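Local coordinates for protein phosphatidylinositol phosphate phosphatase (Schizosaccharomyces pombe, PDB 1I9Z) that removes the 5-phosphate from soluble and lipid inositol phosphates through its catalytic domain and helps control cellular phosphoinositide levels in membrane trafficking and signalling, at residues P258-F263 against Y296-L301; Y230-D235 against F250-I255; K26-S31 against F48-P53. One frame throughout, in Å; residues are numbered along the deposited sequence.

Contact 1 of 3, residues P258-F263 against Y296-L301. With 2IP (D-myo-inositol-1,4-bisphosphate), chain C.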
loop_
_atom_site.group_PDB
_atom_site.type_symbol
_atom_site.label_atom_id
_atom_site.label_comp_id
_atom_site.label_asym_id
_atom_site.label_seq_id
_atom_site.Cartn_x
_atom_site.Cartn_y
_atom_site.Cartn_z
ATOM N N PRO A 258 7.429 11.401 14.285
ATOM C CA PRO A 258 7.179 12.817 14.045
ATOM C C PRO A 258 6.783 13.117 12.594
ATOM O O PRO A 258 7.029 12.271 11.711
ATOM C CB PRO A 258 8.516 13.479 14.385
ATOM C CG PRO A 258 9.398 12.374 15.056
ATOM C CD PRO A 258 8.870 11.107 14.540
ATOM N N PRO A 259 6.141 14.263 12.342
ATOM C CA PRO A 259 5.705 14.750 11.023
ATOM C C PRO A 259 6.928 14.596 10.097
ATOM O O PRO A 259 8.093 14.947 10.479
ATOM C CB PRO A 259 5.431 16.225 11.299
ATOM C CG PRO A 259 4.682 16.120 12.674
ATOM C CD PRO A 259 5.587 15.113 13.427
ATOM N N THR A 260 6.678 13.975 8.930
ATOM C CA THR A 260 7.730 13.654 8.008
ATOM C C THR A 260 8.035 14.753 7.016
ATOM O O THR A 260 8.895 14.576 6.160
ATOM C CB THR A 260 7.328 12.429 7.186
ATOM O OG1 THR A 260 5.998 12.664 6.592
ATOM C CG2 THR A 260 7.233 11.182 8.107
ATOM N N TYR A 261 7.315 15.861 7.147
ATOM C CA TYR A 261 7.410 16.954 6.273
ATOM C C TYR A 261 7.339 18.214 7.084
ATOM O O TYR A 261 6.640 18.333 8.105
ATOM C CB TYR A 261 6.233 16.976 5.264
ATOM C CG TYR A 261 6.121 18.216 4.417
ATOM C CD1 TYR A 261 6.863 18.336 3.231
ATOM C CD2 TYR A 261 5.195 19.245 4.741
ATOM C CE1 TYR A 261 6.677 19.438 2.349
ATOM C CE2 TYR A 261 5.030 20.364 3.867
ATOM C CZ TYR A 261 5.764 20.436 2.687
ATOM O OH TYR A 261 5.610 21.499 1.796
ATOM N N LYS A 262 8.190 18.883 6.335
ATOM C CA LYS A 262 9.019 19.871 5.790
ATOM C C LYS A 262 10.344 20.094 6.430
ATOM O O LYS A 262 10.448 20.931 7.219
ATOM C CB LYS A 262 8.262 21.108 5.488
ATOM C CG LYS A 262 9.139 21.978 4.905
ATOM C CD LYS A 262 9.545 21.443 3.630
ATOM C CE LYS A 262 9.009 22.539 2.694
ATOM N NZ LYS A 262 10.121 22.857 1.700
ATOM N N PHE A 263 11.364 19.322 6.021
ATOM C CA PHE A 263 12.657 19.464 6.662
ATOM C C PHE A 263 13.619 20.190 5.722
ATOM O O PHE A 263 13.536 20.018 4.459
ATOM C CB PHE A 263 13.309 18.058 6.924
ATOM C CG PHE A 263 12.696 17.275 8.025
ATOM C CD1 PHE A 263 11.733 16.274 7.759
ATOM C CD2 PHE A 263 13.019 17.547 9.346
ATOM C CE1 PHE A 263 11.126 15.554 8.822
ATOM C CE2 PHE A 263 12.414 16.841 10.381
ATOM C CZ PHE A 263 11.485 15.853 10.135
ATOM N N TYR A 296 5.008 0.558 11.604
ATOM C CA TYR A 296 4.640 1.741 10.796
ATOM C C TYR A 296 5.569 2.811 11.291
ATOM O O TYR A 296 5.354 3.379 12.389
ATOM C CB TYR A 296 3.174 2.146 11.065
ATOM C CG TYR A 296 2.622 3.332 10.276
ATOM C CD1 TYR A 296 1.594 4.095 10.787
ATOM C CD2 TYR A 296 3.058 3.613 8.948
ATOM C CE1 TYR A 296 0.953 5.079 10.008
ATOM C CE2 TYR A 296 2.455 4.622 8.182
ATOM C CZ TYR A 296 1.382 5.341 8.703
ATOM O OH TYR A 296 0.691 6.256 7.893
ATOM N N GLN A 297 6.568 3.169 10.497
ATOM C CA GLN A 297 7.553 4.148 10.993
ATOM C C GLN A 297 8.130 5.025 9.885
ATOM O O GLN A 297 8.058 4.656 8.693
ATOM C CB GLN A 297 8.786 3.390 11.544
ATOM C CG GLN A 297 8.676 2.810 12.968
ATOM C CD GLN A 297 8.178 3.844 13.989
ATOM O OE1 GLN A 297 8.602 5.038 14.008
ATOM N NE2 GLN A 297 7.250 3.405 14.833
ATOM N N SER A 298 8.753 6.130 10.307
ATOM C CA SER A 298 9.527 6.987 9.417
ATOM C C SER A 298 10.999 6.583 9.703
ATOM O O SER A 298 11.312 5.965 10.722
ATOM C CB SER A 298 9.295 8.471 9.653
ATOM O OG SER A 298 9.828 8.925 10.879
ATOM N N VAL A 299 11.879 6.890 8.752
ATOM C CA VAL A 299 13.282 6.508 8.877
ATOM C C VAL A 299 14.136 7.715 8.628
ATOM O O VAL A 299 13.839 8.541 7.805
ATOM C CB VAL A 299 13.594 5.394 7.810
ATOM C CG1 VAL A 299 15.104 5.202 7.650
ATOM C CG2 VAL A 299 12.868 4.088 8.252
ATOM N N PRO A 300 15.259 7.805 9.324
ATOM C CA PRO A 300 16.123 8.965 9.140
ATOM C C PRO A 300 17.002 8.958 7.877
ATOM O O PRO A 300 18.195 8.604 7.946
ATOM C CB PRO A 300 16.965 9.001 10.449
ATOM C CG PRO A 300 16.441 7.863 11.307
ATOM C CD PRO A 300 15.766 6.894 10.363
ATOM N N LEU A 301 16.421 9.271 6.717
ATOM C CA LEU A 301 17.200 9.498 5.471
ATOM C C LEU A 301 17.010 10.988 5.206
ATOM O O LEU A 301 15.899 11.517 5.390
ATOM C CB LEU A 301 16.709 8.725 4.260
ATOM C CG LEU A 301 17.009 7.226 4.227
ATOM C CD1 LEU A 301 16.719 6.716 2.811
ATOM C CD2 LEU A 301 18.535 6.991 4.585
HETATM C C1 2IP C . 1.533 25.454 -0.524
HETATM C C2 2IP C . 2.294 25.276 -1.863
HETATM C C3 2IP C . 3.801 24.917 -1.634
HETATM C C4 2IP C . 4.015 23.683 -0.719
HETATM C C5 2IP C . 3.345 23.997 0.637
HETATM C C6 2IP C . 1.821 24.281 0.491
HETATM O O1 2IP C . 0.845 26.569 -0.024
HETATM O O2 2IP C . 1.752 24.250 -2.649
HETATM O O3 2IP C . 4.423 24.628 -2.851
HETATM O O4 2IP C . 5.453 23.459 -0.550
HETATM O O5 2IP C . 3.508 22.901 1.537
HETATM O O6 2IP C . 1.447 24.568 1.832
HETATM P P4 2IP C . 6.218 22.192 -1.084
HETATM O O41 2IP C . 5.432 20.938 -0.549
HETATM O O42 2IP C . 7.592 22.191 -0.583
HETATM O O43 2IP C . 6.146 22.383 -2.610
HETATM P P1 2IP C . -0.613 26.890 0.152
HETATM O O11 2IP C . -0.737 28.272 -0.511
HETATM O O12 2IP C . -1.663 25.967 -0.417
HETATM O O13 2IP C . -0.768 27.116 1.661
HETATM O O HOH W 1 9.502 11.547 10.889
#
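T260 and S298 meet side chain to side chain where a loop of the DNase I-like phosphatase fold, carrying a classic beta bulge at T260 and Y261 opposite A280, reaches the edge strand 292-298. Methyl CG2 of T260 lies 3.7 Å from S298 CB. T260 has CG2 trans to its carbonyl carbon and OG1 between N and C (chi1 52°), which leaves the methyl for S298 while OG1 bonds to D283. S298 OG lies 4.4 Å from CD of P258. The polar link between the segments runs through a water, which donates to P258 O and also bonds S298 OG.

From the bulge itself the loop reaches the inositol bisphosphate, through Y261 and then K262. Y261 turns CG away from its backbone N (chi1 171°) and carries its ring to the ligand, with K262 CB 3.5 Å above the centre of one ring face. Y261 OH lies 2.5 Å from ligand O5, within hydrogen-bond distance, but its closeness to the 4-phosphate leaves its place, and so this bond, in doubt. The K262 chain ends in a weak hydrogen bond, NZ to O42 of that phosphate, 3.5 Å long.

Contact 2 of 3, residues Y230-D235 against F250-I255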
loop_
_atom_site.group_PDB
_atom_site.type_symbol
_atom_site.label_atom_id
_atom_site.label_comp_id
_atom_site.label_asym_id
_atom_site.label_seq_id
_atom_site.Cartn_x
_atom_site.Cartn_y
_atom_site.Cartn_z
ATOM N N TYR A 230 -1.526 15.161 20.704
ATOM C CA TYR A 230 -2.196 16.465 20.561
ATOM C C TYR A 230 -2.180 16.901 19.102
ATOM O O TYR A 230 -3.181 17.360 18.553
ATOM C CB TYR A 230 -1.497 17.569 21.382
ATOM C CG TYR A 230 -2.027 18.939 21.100
ATOM C CD1 TYR A 230 -3.240 19.353 21.606
ATOM C CD2 TYR A 230 -1.304 19.845 20.335
ATOM C CE1 TYR A 230 -3.728 20.633 21.380
ATOM C CE2 TYR A 230 -1.793 21.122 20.088
ATOM C CZ TYR A 230 -3.005 21.516 20.619
ATOM O OH TYR A 230 -3.473 22.800 20.389
ATOM N N LEU A 231 -1.042 16.753 18.449
ATOM C CA LEU A 231 -1.018 17.192 17.063
ATOM C C LEU A 231 -1.947 16.363 16.157
ATOM O O LEU A 231 -2.527 16.908 15.237
ATOM C CB LEU A 231 0.416 17.103 16.505
ATOM C CG LEU A 231 1.388 18.091 17.137
ATOM C CD1 LEU A 231 2.834 17.785 16.604
ATOM C CD2 LEU A 231 0.971 19.616 16.723
ATOM N N PHE A 232 -2.086 15.081 16.438
ATOM C CA PHE A 232 -2.897 14.216 15.607
ATOM C C PHE A 232 -4.357 14.647 15.671
ATOM O O PHE A 232 -5.139 14.412 14.759
ATOM C CB PHE A 232 -2.665 12.774 16.020
ATOM C CG PHE A 232 -3.293 11.763 15.084
ATOM C CD1 PHE A 232 -2.720 11.526 13.822
ATOM C CD2 PHE A 232 -4.435 11.051 15.468
ATOM C CE1 PHE A 232 -3.279 10.586 12.972
ATOM C CE2 PHE A 232 -5.019 10.110 14.626
ATOM C CZ PHE A 232 -4.444 9.871 13.383
ATOM N N GLU A 233 -4.744 15.302 16.782
ATOM C CA GLU A 233 -6.114 15.816 16.898
ATOM C C GLU A 233 -6.368 16.870 15.850
ATOM O O GLU A 233 -7.554 17.184 15.512
ATOM C CB GLU A 233 -6.357 16.491 18.274
ATOM C CG GLU A 233 -6.444 15.577 19.440
ATOM C CD GLU A 233 -6.621 16.396 20.772
ATOM O OE1 GLU A 233 -7.173 17.527 20.732
ATOM O OE2 GLU A 233 -6.201 15.910 21.861
ATOM N N TYR A 234 -5.301 17.429 15.279
ATOM C CA TYR A 234 -5.491 18.418 14.266
ATOM C C TYR A 234 -5.092 17.904 12.871
ATOM O O TYR A 234 -5.027 18.695 11.939
ATOM C CB TYR A 234 -4.648 19.611 14.579
ATOM C CG TYR A 234 -5.273 20.356 15.753
ATOM C CD1 TYR A 234 -4.991 20.010 17.057
ATOM C CD2 TYR A 234 -6.232 21.324 15.503
ATOM C CE1 TYR A 234 -5.694 20.659 18.177
ATOM C CE2 TYR A 234 -6.921 21.952 16.573
ATOM C CZ TYR A 234 -6.625 21.594 17.886
ATOM O OH TYR A 234 -7.357 22.211 18.867
ATOM N N ASP A 235 -4.837 16.615 12.756
ATOM C CA ASP A 235 -4.450 16.057 11.432
ATOM C C ASP A 235 -5.672 15.982 10.530
ATOM O O ASP A 235 -6.709 15.398 10.920
ATOM C CB ASP A 235 -3.850 14.675 11.612
ATOM C CG ASP A 235 -3.632 13.954 10.288
ATOM O OD1 ASP A 235 -2.764 14.393 9.527
ATOM O OD2 ASP A 235 -4.321 12.956 10.046
ATOM N N PHE A 250 -10.692 1.850 5.349
ATOM C CA PHE A 250 -9.250 1.734 5.464
ATOM C C PHE A 250 -8.829 2.044 6.901
ATOM O O PHE A 250 -9.437 2.885 7.579
ATOM C CB PHE A 250 -8.492 2.747 4.586
ATOM C CG PHE A 250 -8.392 2.332 3.151
ATOM C CD1 PHE A 250 -9.492 2.549 2.290
ATOM C CD2 PHE A 250 -7.223 1.674 2.685
ATOM C CE1 PHE A 250 -9.437 2.117 0.953
ATOM C CE2 PHE A 250 -7.128 1.237 1.342
ATOM C CZ PHE A 250 -8.220 1.455 0.482
ATOM N N SER A 251 -7.771 1.393 7.350
ATOM C CA SER A 251 -7.251 1.634 8.678
ATOM C C SER A 251 -5.838 2.150 8.587
ATOM O O SER A 251 -5.177 1.957 7.557
ATOM C CB SER A 251 -7.246 0.331 9.506
ATOM O OG SER A 251 -8.608 -0.113 9.703
ATOM N N GLU A 252 -5.414 2.849 9.647
ATOM C CA GLU A 252 -4.042 3.324 9.751
ATOM C C GLU A 252 -3.590 2.928 11.136
ATOM O O GLU A 252 -4.404 3.022 12.091
ATOM C CB GLU A 252 -3.959 4.848 9.610
ATOM C CG GLU A 252 -2.513 5.356 9.586
ATOM C CD GLU A 252 -2.416 6.850 9.449
ATOM O OE1 GLU A 252 -3.277 7.591 10.009
ATOM O OE2 GLU A 252 -1.441 7.321 8.829
ATOM N N LEU A 253 -2.359 2.424 11.264
ATOM C CA LEU A 253 -1.845 2.131 12.589
ATOM C C LEU A 253 -1.619 3.486 13.239
ATOM O O LEU A 253 -1.499 4.503 12.572
ATOM C CB LEU A 253 -0.475 1.424 12.514
ATOM C CG LEU A 253 -0.406 -0.025 12.970
ATOM C CD1 LEU A 253 -1.700 -0.685 12.748
ATOM C CD2 LEU A 253 0.815 -0.749 12.397
ATOM N N PRO A 254 -1.585 3.510 14.589
ATOM C CA PRO A 254 -1.347 4.738 15.343
ATOM C C PRO A 254 0.039 5.259 14.907
ATOM O O PRO A 254 0.974 4.458 14.724
ATOM C CB PRO A 254 -1.254 4.262 16.808
ATOM C CG PRO A 254 -2.208 3.071 16.854
ATOM C CD PRO A 254 -1.908 2.360 15.482
ATOM N N ILE A 255 0.160 6.580 14.759
ATOM C CA ILE A 255 1.422 7.204 14.361
ATOM C C ILE A 255 2.216 7.554 15.598
ATOM O O ILE A 255 1.716 8.300 16.480
ATOM C CB ILE A 255 1.145 8.478 13.516
ATOM C CG1 ILE A 255 0.515 8.048 12.181
ATOM C CG2 ILE A 255 2.410 9.325 13.327
ATOM C CD1 ILE A 255 -0.028 9.240 11.415
#
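F232, on helix 228-232, begins a type I beta turn that ends at D235, and its CA stands 8.3 Å from the CA of I255 in the irregular loop that leads toward strand 283-288. In this DNase I-like fold the contact lies at the surface and joins the end of helix 228-232, through F232, to that loop. D235 is the N-cap of helix 236-242, its OD2 bonding N238 N.

The F232 ring carries the apolar part. With CG trans to the backbone N (chi1 -171°), it projects from the helix so that CE1 comes 3.8 Å from CD1 of I255. The two side chains cross at about a right angle, and the methyl approaches the ring obliquely. CD1, the end of the I255 chain, does the touching.

E252 reaches the same ring atom with a fully stretched chain. Its OE1 lies near the ring plane at the edge, 4.2 Å from F232 CE1.

The carboxylates of D235 and E252 approach too, OD2 to OE1 being 5.5 Å. R284 probably offsets this like-charge pair, since its NH1 forms a salt bridge with D235 OD2 and its NE another with E252 OE2. E252 OE2 is gripped a second time, by a hydrogen bond with the hydroxyl OH of Y296.

Contact 3 of 3, residues K26-S31 against F48-P53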
loop_
_atom_site.group_PDB
_atom_site.type_symbol
_atom_site.label_atom_id
_atom_site.label_comp_id
_atom_site.label_asym_id
_atom_site.label_seq_id
_atom_site.Cartn_x
_atom_site.Cartn_y
_atom_site.Cartn_z
ATOM N N LYS A 26 4.897 -12.300 4.081
ATOM C CA LYS A 26 5.353 -11.037 4.705
ATOM C C LYS A 26 5.504 -9.958 3.620
ATOM O O LYS A 26 6.165 -10.188 2.603
ATOM C CB LYS A 26 6.728 -11.219 5.365
ATOM C CG LYS A 26 6.752 -12.186 6.572
ATOM C CD LYS A 26 8.212 -12.548 6.881
ATOM C CE LYS A 26 8.424 -13.181 8.298
ATOM N NZ LYS A 26 8.940 -12.158 9.330
ATOM N N ILE A 27 4.916 -8.789 3.857
ATOM C CA ILE A 27 4.927 -7.725 2.862
ATOM C C ILE A 27 5.472 -6.438 3.456
ATOM O O ILE A 27 5.055 -6.015 4.538
ATOM C CB ILE A 27 3.512 -7.457 2.334
ATOM C CG1 ILE A 27 2.948 -8.731 1.689
ATOM C CG2 ILE A 27 3.583 -6.274 1.320
ATOM C CD1 ILE A 27 1.439 -8.628 1.264
ATOM N N PHE A 28 6.416 -5.831 2.771
ATOM C CA PHE A 28 7.087 -4.605 3.249
ATOM C C PHE A 28 6.674 -3.496 2.305
ATOM O O PHE A 28 6.897 -3.611 1.080
ATOM C CB PHE A 28 8.610 -4.774 3.169
ATOM C CG PHE A 28 9.390 -3.661 3.849
ATOM C CD1 PHE A 28 9.880 -3.839 5.170
ATOM C CD2 PHE A 28 9.677 -2.441 3.185
ATOM C CE1 PHE A 28 10.625 -2.847 5.818
ATOM C CE2 PHE A 28 10.427 -1.415 3.822
ATOM C CZ PHE A 28 10.905 -1.629 5.178
ATOM N N VAL A 29 6.053 -2.450 2.829
ATOM C CA VAL A 29 5.556 -1.354 2.024
ATOM C C VAL A 29 6.340 -0.122 2.395
ATOM O O VAL A 29 6.448 0.228 3.563
ATOM C CB VAL A 29 4.031 -1.100 2.239
ATOM C CG1 VAL A 29 3.545 0.166 1.412
ATOM C CG2 VAL A 29 3.239 -2.307 1.833
ATOM N N ALA A 30 6.909 0.505 1.382
ATOM C CA ALA A 30 7.782 1.642 1.552
ATOM C C ALA A 30 7.390 2.805 0.654
ATOM O O ALA A 30 7.147 2.621 -0.529
ATOM C CB ALA A 30 9.281 1.198 1.193
ATOM N N SER A 31 7.443 4.010 1.224
ATOM C CA SER A 31 7.069 5.232 0.527
ATOM C C SER A 31 8.093 6.361 0.727
ATOM O O SER A 31 8.595 6.590 1.865
ATOM C CB SER A 31 5.668 5.705 1.008
ATOM O OG SER A 31 5.190 6.661 0.099
ATOM N N PHE A 48 15.745 -1.917 5.184
ATOM C CA PHE A 48 16.058 -3.042 6.123
ATOM C C PHE A 48 16.147 -2.397 7.518
ATOM O O PHE A 48 17.170 -2.484 8.215
ATOM C CB PHE A 48 17.403 -3.639 5.724
ATOM C CG PHE A 48 17.461 -4.011 4.270
ATOM C CD1 PHE A 48 18.503 -3.571 3.472
ATOM C CD2 PHE A 48 16.503 -4.873 3.741
ATOM C CE1 PHE A 48 18.596 -4.014 2.115
ATOM C CE2 PHE A 48 16.567 -5.316 2.423
ATOM C CZ PHE A 48 17.619 -4.881 1.612
ATOM N N PRO A 49 15.074 -1.725 7.925
ATOM C CA PRO A 49 15.039 -1.032 9.214
ATOM C C PRO A 49 15.016 -1.862 10.442
ATOM O O PRO A 49 15.483 -1.409 11.508
ATOM C CB PRO A 49 13.765 -0.218 9.120
ATOM C CG PRO A 49 12.828 -1.268 8.468
ATOM C CD PRO A 49 13.721 -1.769 7.318
ATOM N N GLU A 50 14.453 -3.055 10.329
ATOM C CA GLU A 50 14.326 -3.911 11.510
ATOM C C GLU A 50 15.346 -4.998 11.472
ATOM O O GLU A 50 15.986 -5.227 10.440
ATOM C CB GLU A 50 12.912 -4.566 11.601
ATOM C CG GLU A 50 12.231 -4.976 10.249
ATOM C CD GLU A 50 13.178 -5.706 9.245
ATOM O OE1 GLU A 50 13.643 -6.825 9.596
ATOM O OE2 GLU A 50 13.457 -5.163 8.119
ATOM N N ASN A 51 15.472 -5.662 12.612
ATOM C CA ASN A 51 16.353 -6.793 12.751
ATOM C C ASN A 51 15.419 -7.979 12.588
ATOM O O ASN A 51 15.231 -8.738 13.527
ATOM C CB ASN A 51 16.953 -6.806 14.147
ATOM C CG ASN A 51 18.152 -7.668 14.231
ATOM O OD1 ASN A 51 19.135 -7.439 13.516
ATOM N ND2 ASN A 51 18.104 -8.683 15.104
ATOM N N THR A 52 14.794 -8.114 11.416
ATOM C CA THR A 52 13.854 -9.219 11.176
ATOM C C THR A 52 14.078 -9.837 9.787
ATOM O O THR A 52 14.870 -9.322 8.990
ATOM C CB THR A 52 12.373 -8.774 11.311
ATOM O OG1 THR A 52 11.943 -8.151 10.092
ATOM C CG2 THR A 52 12.214 -7.791 12.478
ATOM N N PRO A 53 13.393 -10.953 9.482
ATOM C CA PRO A 53 13.666 -11.513 8.157
ATOM C C PRO A 53 13.229 -10.618 6.997
ATOM O O PRO A 53 12.343 -9.779 7.140
ATOM C CB PRO A 53 12.931 -12.859 8.187
ATOM C CG PRO A 53 12.799 -13.168 9.705
ATOM C CD PRO A 53 12.446 -11.806 10.230
#
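F28 and P49 come at each other from opposite directions, the phenyl from strand 20-33 and the pyrrolidine from the loop after helix 44-47. The strand residue has CG trans to its backbone N (chi1 -170°), which aims the far end of the ring at the proline. P49 CG lies in the plane of the ring at its edge, 3.8 Å from F28 CZ, whereas P49 CD approaches obliquely and is nearer, 3.5 Å from the same F28 CZ. The proline thus meets the ring at its CE1 and CZ atoms, CG in plane and CD obliquely. Other aromatic rings meet the phenyl: Y310 with its plane almost parallel, and Y58 at about 35°. E50 adds OE2, which comes obliquely to 4.3 Å from F28 CE1, but the model crowds this carboxylate against T52, so its position is less sure.

With an alanine here in place of F28, P49 would probably lose its packing partner, and Y310 and Y58 the ring they meet.

Two residues back along the strand, on the same side, K26 reaches out to P53. Its chain runs nearly straight and bends at the last torsion (chi4 -100°), so that the ammonium NZ rests 3.6 Å from P53 CD, the two side chains crossing at a slant. This is van der Waals contact with the CD and CG carbons of the proline. Strand 20-33, helix 44-47 and the parallel neighbouring strand 57-63 make a beta-alpha-beta crossover, and these contacts pack its connecting loop onto the first strand of the alpha/beta sandwich of the DNase I-like fold.

None of the three is wholly core: contact 1 is partly buried, contacts 2 and 3 lie at the surface, although F28 in contact 3 is buried. Contacts 1 and 3 reach the same six-stranded sheet, at its edge strand 292-298 and its inner strand 20-33, and their nearest atoms are about 4 Å apart. Contacts 1 and 2 share the long loop ahead of strand 283-288 and touch directly, the Y296 ring packing against L253 and I255. Their chemistry differs: contact 1 is water-bridged and opens into the ligand pocket, contact 2 sets an aromatic edge beside an arginine-carboxylate network, and contact 3 relies on prolines against a phenyl and a lysine.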